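PDB 6BE0: AvrA from Salmonella typhimurium, which probably transfers acetyl groups from acetyl-CoA to serine and threonine residues of target proteins, as a YopJ-family effector that binds inositol hexakisphosphate. Local coordinates for residues V109-N117 against S190-F201. Residues are numbered along the deposited sequence; the frame is centred on the assembly and turned at random.
Sequences VESARFLVN and SLALAKKLQLEF. With IHP (inositol hexakisphosphate), chain B.
S190 meets L115 where the 190-199 part of the helix runs antiparallel (175°) to strand 111-117 of the mixed sheet, with a closest axis approach of 8.9 Å. L115 CD2 lies 3.7 Å from S190 CB and also abuts the S190 carbonyl, while S190 OG has I125 O as its main hydrogen-bond partner and C186 O as an alternative. The other branch of L115, CD1, touches L191 CD1 at 4.0 Å, and M72 and V76 of helix 65-82 pack on the same leucine. A194 sits at the closest backbone pairing, its CA 6.4 Å from R113 CA. K195 and K196 lie on the far side of the helix, where K196 NZ donates to IHP O33 at 3.0 Å and K195 NZ, salt-bridged to E295, bonds weakly to IHP O42. L197 and R113 lie alongside, pointing opposite ways, L197 CB 3.9 Å from R113 NE. R113 bends at chi2 (88°), which turns its guanidinium along the helix; Q198 CA lies over one face, toward its rim, and a water links R113 NH2 to L197 O. The Q198 side chain crosses R113 at about a right angle, amide and guanidinium planes 74° apart, with OE1 3.3 Å from R113 NH1. F201 brings CD2 to the guanidinium edge in plane, and its own edge faces S111 OG, 3.8 Å from CE2. With D129 salt-bridged to R113 NE and L86 O accepting from NH1, the buried cation is probably well compensated. The helix thus joins a sheet face with apolar L115 and buried R113 to the basic inositol hexakisphosphate pocket.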
loop_
_atom_site.group_PDB
_atom_site.type_symbol
_atom_site.label_atom_id
_atom_site.label_comp_id
_atom_site.label_asym_id
_atom_site.label_seq_id
_atom_site.Cartn_x
_atom_site.Cartn_y
_atom_site.Cartn_z
ATOM N N VAL A 109 4.484 12.778 17.551
ATOM C CA VAL A 109 4.358 11.419 17.036
ATOM C C VAL A 109 5.571 11.097 16.171
ATOM O O VAL A 109 6.071 11.956 15.444
ATOM C CB VAL A 109 3.061 11.239 16.227
ATOM C CG1 VAL A 109 2.979 9.840 15.624
ATOM C CG2 VAL A 109 1.852 11.510 17.111
ATOM N N GLU A 110 6.034 9.854 16.257
ATOM C CA GLU A 110 7.291 9.445 15.638
ATOM C C GLU A 110 7.089 8.332 14.616
ATOM O O GLU A 110 8.022 7.943 13.913
ATOM C CB GLU A 110 8.268 8.990 16.720
ATOM C CG GLU A 110 8.539 10.056 17.773
ATOM C CD GLU A 110 9.612 9.648 18.762
ATOM O OE1 GLU A 110 10.153 8.529 18.629
ATOM O OE2 GLU A 110 9.912 10.448 19.673
ATOM N N SER A 111 5.864 7.826 14.540
ATOM C CA SER A 111 5.536 6.727 13.648
ATOM C C SER A 111 4.067 6.800 13.251
ATOM O O SER A 111 3.181 6.694 14.101
ATOM C CB SER A 111 5.841 5.386 14.317
ATOM O OG SER A 111 5.404 4.302 13.519
ATOM N N ALA A 112 3.811 6.987 11.961
ATOM C CA ALA A 112 2.446 7.099 11.468
ATOM C C ALA A 112 2.356 6.734 9.991
ATOM O O ALA A 112 3.364 6.708 9.282
ATOM C CB ALA A 112 1.917 8.505 11.698
ATOM N N ARG A 113 1.141 6.437 9.541
ATOM C CA ARG A 113 0.890 6.115 8.141
ATOM C C ARG A 113 -0.302 6.896 7.617
ATOM O O ARG A 113 -1.172 7.310 8.382
ATOM C CB ARG A 113 0.650 4.615 7.957
ATOM C CG ARG A 113 1.886 3.765 8.165
ATOM C CD ARG A 113 2.051 3.373 9.620
ATOM N NE ARG A 113 3.412 2.943 9.919
ATOM C CZ ARG A 113 3.863 2.677 11.140
ATOM N NH1 ARG A 113 3.060 2.797 12.193
ATOM N NH2 ARG A 113 5.121 2.294 11.311
ATOM N N PHE A 114 -0.332 7.091 6.305
ATOM C CA PHE A 114 -1.393 7.855 5.666
ATOM C C PHE A 114 -1.883 7.172 4.404
ATOM O O PHE A 114 -1.086 6.864 3.524
ATOM C CB PHE A 114 -0.903 9.259 5.318
ATOM C CG PHE A 114 -0.393 10.035 6.496
ATOM C CD1 PHE A 114 0.947 9.991 6.843
ATOM C CD2 PHE A 114 -1.251 10.817 7.251
ATOM C CE1 PHE A 114 1.420 10.709 7.924
ATOM C CE2 PHE A 114 -0.784 11.536 8.334
ATOM C CZ PHE A 114 0.554 11.482 8.670
ATOM N N LEU A 115 -3.188 6.932 4.322
ATOM C CA LEU A 115 -3.820 6.606 3.051
ATOM C C LEU A 115 -4.254 7.909 2.406
ATOM O O LEU A 115 -5.091 8.629 2.954
ATOM C CB LEU A 115 -5.019 5.672 3.228
ATOM C CG LEU A 115 -4.754 4.265 3.763
ATOM C CD1 LEU A 115 -6.007 3.423 3.601
ATOM C CD2 LEU A 115 -3.572 3.605 3.069
ATOM N N VAL A 116 -3.679 8.211 1.248
ATOM C CA VAL A 116 -3.924 9.481 0.577
ATOM C C VAL A 116 -4.511 9.275 -0.813
ATOM O O VAL A 116 -3.947 8.562 -1.640
ATOM C CB VAL A 116 -2.625 10.321 0.472
ATOM C CG1 VAL A 116 -1.486 9.507 -0.144
ATOM C CG2 VAL A 116 -2.873 11.612 -0.310
ATOM N N ASN A 117 -5.658 9.901 -1.055
ATOM C CA ASN A 117 -6.212 9.982 -2.398
ATOM C C ASN A 117 -5.542 11.126 -3.143
ATOM O O ASN A 117 -5.823 12.296 -2.885
ATOM C CB ASN A 117 -7.726 10.182 -2.364
ATOM C CG ASN A 117 -8.345 10.154 -3.751
ATOM O OD1 ASN A 117 -7.688 9.796 -4.730
ATOM N ND2 ASN A 117 -9.616 10.525 -3.841
ATOM N N SER A 190 -2.895 -0.379 -0.662
ATOM C CA SER A 190 -2.379 0.640 0.244
ATOM C C SER A 190 -2.792 0.360 1.688
ATOM O O SER A 190 -2.015 0.576 2.621
ATOM C CB SER A 190 -2.864 2.026 -0.185
ATOM O OG SER A 190 -2.318 2.395 -1.441
ATOM N N LEU A 191 -4.017 -0.123 1.867
ATOM C CA LEU A 191 -4.518 -0.452 3.195
ATOM C C LEU A 191 -3.738 -1.615 3.792
ATOM O O LEU A 191 -3.381 -1.596 4.968
ATOM C CB LEU A 191 -6.009 -0.792 3.137
ATOM C CG LEU A 191 -6.675 -1.179 4.460
ATOM C CD1 LEU A 191 -6.529 -0.079 5.504
ATOM C CD2 LEU A 191 -8.141 -1.503 4.225
ATOM N N ALA A 192 -3.479 -2.628 2.975
ATOM C CA ALA A 192 -2.732 -3.800 3.418
ATOM C C ALA A 192 -1.296 -3.426 3.762
ATOM O O ALA A 192 -0.784 -3.798 4.819
ATOM C CB ALA A 192 -2.758 -4.881 2.348
ATOM N N LEU A 193 -0.652 -2.687 2.862
ATOM C CA LEU A 193 0.718 -2.237 3.075
ATOM C C LEU A 193 0.831 -1.375 4.330
ATOM O O LEU A 193 1.820 -1.454 5.056
ATOM C CB LEU A 193 1.219 -1.457 1.859
ATOM C CG LEU A 193 1.458 -2.275 0.587
ATOM C CD1 LEU A 193 1.781 -1.354 -0.581
ATOM C CD2 LEU A 193 2.565 -3.295 0.789
ATOM N N ALA A 194 -0.187 -0.558 4.580
ATOM C CA ALA A 194 -0.202 0.307 5.756
ATOM C C ALA A 194 -0.031 -0.512 7.030
ATOM O O ALA A 194 0.746 -0.150 7.914
ATOM C CB ALA A 194 -1.492 1.107 5.810
ATOM N N LYS A 195 -0.754 -1.623 7.113
ATOM C CA LYS A 195 -0.681 -2.494 8.278
ATOM C C LYS A 195 0.661 -3.222 8.333
ATOM O O LYS A 195 1.192 -3.471 9.413
ATOM C CB LYS A 195 -1.841 -3.494 8.271
ATOM C CG LYS A 195 -3.078 -2.993 9.014
ATOM C CD LYS A 195 -4.367 -3.195 8.225
ATOM C CE LYS A 195 -4.773 -4.657 8.144
ATOM N NZ LYS A 195 -6.098 -4.820 7.477
ATOM N N LYS A 196 1.212 -3.552 7.169
ATOM C CA LYS A 196 2.516 -4.204 7.104
ATOM C C LYS A 196 3.645 -3.239 7.468
ATOM O O LYS A 196 4.659 -3.649 8.034
ATOM C CB LYS A 196 2.757 -4.787 5.709
ATOM C CG LYS A 196 1.902 -6.006 5.383
ATOM C CD LYS A 196 2.287 -7.204 6.241
ATOM C CE LYS A 196 1.469 -8.437 5.889
ATOM N NZ LYS A 196 0.032 -8.286 6.257
ATOM N N LEU A 197 3.470 -1.961 7.141
ATOM C CA LEU A 197 4.451 -0.941 7.500
ATOM C C LEU A 197 4.630 -0.880 9.016
ATOM O O LEU A 197 5.711 -0.560 9.513
ATOM C CB LEU A 197 4.032 0.431 6.964
ATOM C CG LEU A 197 4.197 0.670 5.461
ATOM C CD1 LEU A 197 3.478 1.946 5.044
ATOM C CD2 LEU A 197 5.664 0.734 5.074
ATOM N N GLN A 198 3.561 -1.187 9.743
ATOM C CA GLN A 198 3.607 -1.231 11.200
ATOM C C GLN A 198 4.298 -2.501 11.687
ATOM O O GLN A 198 5.184 -2.448 12.538
ATOM C CB GLN A 198 2.190 -1.143 11.777
ATOM C CG GLN A 198 2.035 -1.683 13.198
ATOM C CD GLN A 198 2.973 -1.023 14.187
ATOM O OE1 GLN A 198 3.489 0.067 13.938
ATOM N NE2 GLN A 198 3.202 -1.685 15.317
ATOM N N LEU A 199 3.884 -3.639 11.140
ATOM C CA LEU A 199 4.379 -4.935 11.587
ATOM C C LEU A 199 5.848 -5.150 11.230
ATOM O O LEU A 199 6.560 -5.883 11.918
ATOM C CB LEU A 199 3.527 -6.052 10.980
ATOM C CG LEU A 199 2.047 -6.009 11.365
ATOM C CD1 LEU A 199 1.218 -6.861 10.417
ATOM C CD2 LEU A 199 1.858 -6.464 12.804
ATOM N N GLU A 200 6.293 -4.507 10.154
ATOM C CA GLU A 200 7.672 -4.635 9.689
ATOM C C GLU A 200 8.486 -3.407 10.083
ATOM O O GLU A 200 9.388 -2.992 9.356
ATOM C CB GLU A 200 7.709 -4.822 8.170
ATOM C CG GLU A 200 6.901 -6.008 7.659
ATOM C CD GLU A 200 7.535 -7.345 7.988
ATOM O OE1 GLU A 200 8.590 -7.364 8.660
ATOM O OE2 GLU A 200 6.975 -8.381 7.567
ATOM N N PHE A 201 8.156 -2.837 11.238
ATOM C CA PHE A 201 8.777 -1.602 11.708
ATOM C C PHE A 201 10.303 -1.659 11.660
ATOM O O PHE A 201 10.938 -0.815 11.028
ATOM C CB PHE A 201 8.318 -1.294 13.135
ATOM C CG PHE A 201 8.845 0.007 13.673
ATOM C CD1 PHE A 201 10.091 0.071 14.278
ATOM C CD2 PHE A 201 8.095 1.167 13.574
ATOM C CE1 PHE A 201 10.579 1.266 14.769
ATOM C CE2 PHE A 201 8.578 2.363 14.064
ATOM C CZ PHE A 201 9.820 2.413 14.663
HETATM C C1 IHP B . -2.720 -11.345 8.872
HETATM C C2 IHP B . -3.052 -10.492 7.653
HETATM C C3 IHP B . -3.209 -11.349 6.409
HETATM C C4 IHP B . -4.221 -12.451 6.638
HETATM C C5 IHP B . -3.705 -13.361 7.738
HETATM C C6 IHP B . -3.585 -12.591 9.045
HETATM O O11 IHP B . -2.806 -10.524 10.023
HETATM P P1 IHP B . -1.448 -9.997 10.673
HETATM O O21 IHP B . -1.632 -8.567 11.129
HETATM O O31 IHP B . -0.318 -10.040 9.668
HETATM O O41 IHP B . -1.102 -10.859 11.859
HETATM O O12 IHP B . -4.251 -9.722 7.897
HETATM P P2 IHP B . -4.182 -8.140 7.929
HETATM O O22 IHP B . -3.106 -7.671 8.879
HETATM O O32 IHP B . -3.874 -7.591 6.556
HETATM O O42 IHP B . -5.513 -7.591 8.394
HETATM O O13 IHP B . -3.589 -10.531 5.301
HETATM P P3 IHP B . -2.549 -10.289 4.119
HETATM O O23 IHP B . -2.651 -8.863 3.636
HETATM O O33 IHP B . -1.133 -10.549 4.578
HETATM O O43 IHP B . -2.869 -11.211 2.972
HETATM O O14 IHP B . -4.496 -13.157 5.413
HETATM P P4 IHP B . -3.459 -14.152 4.682
HETATM O O24 IHP B . -3.450 -13.858 3.198
HETATM O O34 IHP B . -2.053 -13.998 5.215
HETATM O O44 IHP B . -3.910 -15.575 4.863
HETATM O O15 IHP B . -4.544 -14.503 7.919
HETATM P P5 IHP B . -3.887 -15.864 8.394
HETATM O O25 IHP B . -2.508 -15.604 8.963
HETATM O O35 IHP B . -4.758 -16.486 9.456
HETATM O O45 IHP B . -3.760 -16.825 7.238
HETATM O O16 IHP B . -4.878 -12.249 9.539
HETATM P P6 IHP B . -5.236 -12.574 11.026
HETATM O O26 IHP B . -6.717 -12.400 11.241
HETATM O O36 IHP B . -4.851 -13.994 11.351
HETATM O O46 IHP B . -4.506 -11.637 11.956
HETATM O O HOH W 1 7.135 1.692 9.327
#